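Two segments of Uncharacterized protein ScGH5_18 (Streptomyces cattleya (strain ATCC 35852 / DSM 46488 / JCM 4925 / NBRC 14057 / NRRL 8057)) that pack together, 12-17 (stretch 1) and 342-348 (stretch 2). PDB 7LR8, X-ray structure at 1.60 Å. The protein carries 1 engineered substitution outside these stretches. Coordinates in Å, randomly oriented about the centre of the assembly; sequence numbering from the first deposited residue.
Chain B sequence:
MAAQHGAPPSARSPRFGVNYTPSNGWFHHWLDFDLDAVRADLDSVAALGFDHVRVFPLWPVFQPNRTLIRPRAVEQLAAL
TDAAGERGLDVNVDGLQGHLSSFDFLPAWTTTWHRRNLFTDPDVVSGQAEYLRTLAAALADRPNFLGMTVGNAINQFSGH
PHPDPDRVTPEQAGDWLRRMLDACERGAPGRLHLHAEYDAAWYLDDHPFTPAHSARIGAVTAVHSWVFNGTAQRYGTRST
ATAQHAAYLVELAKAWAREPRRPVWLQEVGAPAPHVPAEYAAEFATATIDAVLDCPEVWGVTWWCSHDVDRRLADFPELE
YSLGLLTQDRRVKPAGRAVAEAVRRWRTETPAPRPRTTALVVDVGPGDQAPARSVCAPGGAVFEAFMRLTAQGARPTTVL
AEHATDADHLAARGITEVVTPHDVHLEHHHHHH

Stretch 1 (12-17) RSPRFG
Stretch 2, residues 342-348: AVRRWRT

Aromatic side chains can join a strand to a helix without a single hydrogen bond between them, as here. Residues 15-17 form an extended strand, preceded by a loop through Ser13 (phi/psi -85/158, chi1 p) and Pro14 (-71/142, C-gamma endo); residues 342-348 are helical (phi/psi near -62/-45 through Trp346, psi easing to -29 at Arg347, phi reaching -79 at Thr348), with Trp346 N hydrogen-bonded to Ala342 O at 3.0 Å and Arg347 N to Val343 O at 2.8 Å. The axes run nearly antiparallel, at 160°, and approach to 10.0 Å. The register pairs Phe16 with Val343 (CA-CA 7.0 Å) and Pro14 with Trp346 (CA-CA 9.1 Å).

Phe16 (-130/131, chi1 -61°, chi2 -84°) covers the most surface. Its CA-to-CB bond points toward the helix, and Val343 (chi1 t) covers one ring face, Phe16 CG 3.6 Å from Val343 CG2, burying hydrocarbon. The guanidinium of Arg347 (m, t, t, chi4 -73°) turns one face to the ring edge, Phe16 CD2 to Arg347 NH2 being 3.9 Å; its NE and NH2, hydrogen-bonded elsewhere in the structure, are not left unpaired.

The CA-to-CB bond of Trp346 (chi1 -174°, chi2 94°) also points toward stretch 1. Its indole meets Phe16 obliquely, planes at 57°, Phe16 CE2 3.9 Å from Trp346 CE3. Its benzo end packs against the loop: Pro14 CD makes apolar contact 3.4 Å from Trp346 CZ2, and Ser13 CB, at the indole edge, lies 3.4 Å from Trp346 CH2.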

ATOM      1  N   ARG B  12     -34.271  -6.045 -22.240  1.00 76.88           N
ATOM      2  CA  ARG B  12     -33.982  -4.658 -21.899  1.00 72.83           C
ATOM      3  C   ARG B  12     -33.022  -4.044 -22.918  1.00 74.38           C
ATOM      4  O   ARG B  12     -32.256  -4.755 -23.570  1.00 84.29           O
ATOM      5  CB  ARG B  12     -33.398  -4.563 -20.486  1.00 67.04           C
ATOM      6  N   SER B  13     -33.072  -2.720 -23.048  1.00 59.95           N
ATOM      7  CA  SER B  13     -32.281  -1.951 -23.996  1.00 49.24           C
ATOM      8  C   SER B  13     -30.908  -1.629 -23.415  1.00 35.79           C
ATOM      9  O   SER B  13     -30.722  -1.639 -22.197  1.00 34.45           O
ATOM     10  CB  SER B  13     -33.020  -0.663 -24.356  1.00 62.47           C
ATOM     11  OG  SER B  13     -33.028   0.244 -23.267  1.00 69.80           O
ATOM     12  N   PRO B  14     -29.915  -1.332 -24.263  1.00 30.33           N
ATOM     13  CA  PRO B  14     -28.567  -1.070 -23.745  1.00 28.77           C
ATOM     14  C   PRO B  14     -28.481   0.255 -23.001  1.00 27.27           C
ATOM     15  O   PRO B  14     -29.092   1.254 -23.398  1.00 32.86           O
ATOM     16  CB  PRO B  14     -27.705  -1.045 -25.014  1.00 34.54           C
ATOM     17  CG  PRO B  14     -28.623  -0.578 -26.045  1.00 37.54           C
ATOM     18  CD  PRO B  14     -29.932  -1.268 -25.732  1.00 36.37           C
ATOM     19  N   ARG B  15     -27.706   0.246 -21.922  1.00 25.92           N
ATOM     20  CA  ARG B  15     -27.412   1.423 -21.120  1.00 23.97           C
ATOM     21  C   ARG B  15     -26.053   1.997 -21.506  1.00 27.98           C
ATOM     22  O   ARG B  15     -25.199   1.315 -22.075  1.00 30.16           O
ATOM     23  CB  ARG B  15     -27.452   1.079 -19.636  1.00 30.57           C
ATOM     24  CG  ARG B  15     -28.705   0.295 -19.268  1.00 35.59           C
ATOM     25  CD  ARG B  15     -28.898   0.268 -17.785  1.00 38.32           C
ATOM     26  NE  ARG B  15     -28.593   1.573 -17.217  1.00 41.57           N
ATOM     27  CZ  ARG B  15     -28.981   1.973 -16.013  1.00 38.01           C
ATOM     28  NH1 ARG B  15     -29.704   1.162 -15.240  1.00 36.44           N
ATOM     29  NH2 ARG B  15     -28.648   3.183 -15.589  1.00 29.48           N
ATOM     30  N   PHE B  16     -25.866   3.277 -21.191  1.00 22.52           N
ATOM     31  CA  PHE B  16     -24.660   4.003 -21.563  1.00 21.25           C
ATOM     32  C   PHE B  16     -24.101   4.710 -20.338  1.00 20.22           C
ATOM     33  O   PHE B  16     -24.837   5.396 -19.624  1.00 24.41           O
ATOM     34  CB  PHE B  16     -24.971   5.001 -22.693  1.00 21.85           C
ATOM     35  CG  PHE B  16     -25.476   4.347 -23.953  1.00 24.29           C
ATOM     36  CD1 PHE B  16     -24.583   3.833 -24.879  1.00 25.20           C
ATOM     37  CD2 PHE B  16     -26.842   4.223 -24.202  1.00 23.95           C
ATOM     38  CE1 PHE B  16     -25.034   3.221 -26.043  1.00 31.44           C
ATOM     39  CE2 PHE B  16     -27.297   3.607 -25.353  1.00 30.24           C
ATOM     40  CZ  PHE B  16     -26.387   3.108 -26.280  1.00 32.79           C
ATOM     41  N   GLY B  17     -22.807   4.546 -20.092  1.00 19.81           N
ATOM     42  CA  GLY B  17     -22.221   5.129 -18.910  1.00 18.58           C
ATOM     43  C   GLY B  17     -20.728   5.280 -19.055  1.00 18.15           C
ATOM     44  O   GLY B  17     -20.167   5.059 -20.131  1.00 18.97           O
ATOM     45  N   ALA B 342     -23.345   9.119 -30.462  1.00 26.43           N
ATOM     46  CA  ALA B 342     -23.793   7.732 -30.564  1.00 30.03           C
ATOM     47  C   ALA B 342     -24.909   7.432 -29.565  1.00 27.86           C
ATOM     48  O   ALA B 342     -25.883   6.746 -29.901  1.00 26.76           O
ATOM     49  CB  ALA B 342     -22.618   6.777 -30.353  1.00 26.57           C
ATOM     50  N   VAL B 343     -24.785   7.933 -28.334  1.00 25.09           N
ATOM     51  CA  VAL B 343     -25.843   7.733 -27.346  1.00 24.78           C
ATOM     52  C   VAL B 343     -27.113   8.439 -27.794  1.00 26.59           C
ATOM     53  O   VAL B 343     -28.207   7.860 -27.767  1.00 26.41           O
ATOM     54  CB  VAL B 343     -25.395   8.219 -25.953  1.00 23.87           C
ATOM     55  CG1 VAL B 343     -26.570   8.180 -24.973  1.00 25.01           C
ATOM     56  CG2 VAL B 343     -24.231   7.374 -25.420  1.00 24.37           C
ATOM     57  N   ARG B 344     -26.984   9.702 -28.218  1.00 26.52           N
ATOM     58  CA  ARG B 344     -28.151  10.458 -28.657  1.00 28.15           C
ATOM     59  C   ARG B 344     -28.833   9.771 -29.829  1.00 28.86           C
ATOM     60  O   ARG B 344     -30.068   9.680 -29.878  1.00 30.15           O
ATOM     61  CB  ARG B 344     -27.736  11.884 -29.033  1.00 29.07           C
ATOM     62  CG  ARG B 344     -28.902  12.797 -29.398  1.00 36.33           C
ATOM     63  CD  ARG B 344     -28.527  13.729 -30.543  1.00 47.47           C
ATOM     64  NE  ARG B 344     -28.219  12.979 -31.755  1.00 56.28           N
ATOM     65  CZ  ARG B 344     -29.121  12.639 -32.671  1.00 60.41           C
ATOM     66  NH1 ARG B 344     -30.392  12.989 -32.517  1.00 61.31           N
ATOM     67  NH2 ARG B 344     -28.755  11.949 -33.743  1.00 62.10           N
ATOM     68  N   ARG B 345     -28.037   9.276 -30.781  1.00 29.15           N
ATOM     69  CA  ARG B 345     -28.578   8.579 -31.943  1.00 31.53           C
ATOM     70  C   ARG B 345     -29.365   7.349 -31.518  1.00 29.93           C
ATOM     71  O   ARG B 345     -30.497   7.132 -31.972  1.00 30.32           O
ATOM     72  CB  ARG B 345     -27.432   8.199 -32.885  1.00 35.05           C
ATOM     73  CG  ARG B 345     -27.835   7.557 -34.201  1.00 46.73           C
ATOM     74  CD  ARG B 345     -26.596   6.970 -34.887  1.00 55.16           C
ATOM     75  NE  ARG B 345     -25.432   7.846 -34.735  1.00 52.37           N
ATOM     76  CZ  ARG B 345     -24.188   7.419 -34.535  1.00 55.05           C
ATOM     77  NH1 ARG B 345     -23.935   6.118 -34.459  1.00 50.10           N
ATOM     78  NH2 ARG B 345     -23.193   8.292 -34.402  1.00 48.68           N
ATOM     79  N   TRP B 346     -28.789   6.542 -30.627  1.00 27.21           N
ATOM     80  CA  TRP B 346     -29.501   5.361 -30.158  1.00 27.15           C
ATOM     81  C   TRP B 346     -30.783   5.743 -29.421  1.00 30.77           C
ATOM     82  O   TRP B 346     -31.846   5.155 -29.659  1.00 30.15           O
ATOM     83  CB  TRP B 346     -28.610   4.492 -29.266  1.00 30.30           C
ATOM     84  CG  TRP B 346     -29.341   3.231 -28.926  1.00 36.41           C
ATOM     85  CD1 TRP B 346     -29.269   2.035 -29.584  1.00 34.94           C
ATOM     86  CD2 TRP B 346     -30.317   3.059 -27.884  1.00 42.22           C
ATOM     87  NE1 TRP B 346     -30.127   1.126 -29.003  1.00 42.28           N
ATOM     88  CE2 TRP B 346     -30.781   1.732 -27.962  1.00 44.82           C
ATOM     89  CE3 TRP B 346     -30.836   3.898 -26.891  1.00 50.87           C
ATOM     90  CZ2 TRP B 346     -31.737   1.225 -27.083  1.00 58.51           C
ATOM     91  CZ3 TRP B 346     -31.784   3.396 -26.025  1.00 61.76           C
ATOM     92  CH2 TRP B 346     -32.222   2.073 -26.123  1.00 64.44           C
ATOM     93  N   ARG B 347     -30.705   6.721 -28.505  1.00 28.69           N
ATOM     94  CA  ARG B 347     -31.900   7.113 -27.756  1.00 33.27           C
ATOM     95  C   ARG B 347     -32.974   7.704 -28.666  1.00 33.79           C
ATOM     96  O   ARG B 347     -34.170   7.591 -28.367  1.00 34.44           O
ATOM     97  CB  ARG B 347     -31.549   8.114 -26.648  1.00 31.41           C
ATOM     98  CG  ARG B 347     -30.562   7.608 -25.594  1.00 30.61           C
ATOM     99  CD  ARG B 347     -30.627   8.457 -24.321  1.00 32.84           C
ATOM    100  NE  ARG B 347     -29.515   8.198 -23.398  1.00 28.34           N
ATOM    101  CZ  ARG B 347     -29.401   7.099 -22.652  1.00 29.47           C
ATOM    102  NH1 ARG B 347     -30.323   6.150 -22.730  1.00 30.25           N
ATOM    103  NH2 ARG B 347     -28.357   6.940 -21.834  1.00 26.73           N
ATOM    104  N   THR B 348     -32.575   8.331 -29.773  1.00 32.30           N
ATOM    105  CA  THR B 348     -33.551   8.937 -30.671  1.00 34.40           C
ATOM    106  C   THR B 348     -34.206   7.895 -31.569  1.00 38.71           C
ATOM    107  O   THR B 348     -35.424   7.918 -31.765  1.00 38.29           O
ATOM    108  CB  THR B 348     -32.889  10.026 -31.524  1.00 34.74           C
ATOM    109  OG1 THR B 348     -32.336  11.038 -30.672  1.00 34.31           O
ATOM    110  CG2 THR B 348     -33.901  10.665 -32.480  1.00 37.52           C
TER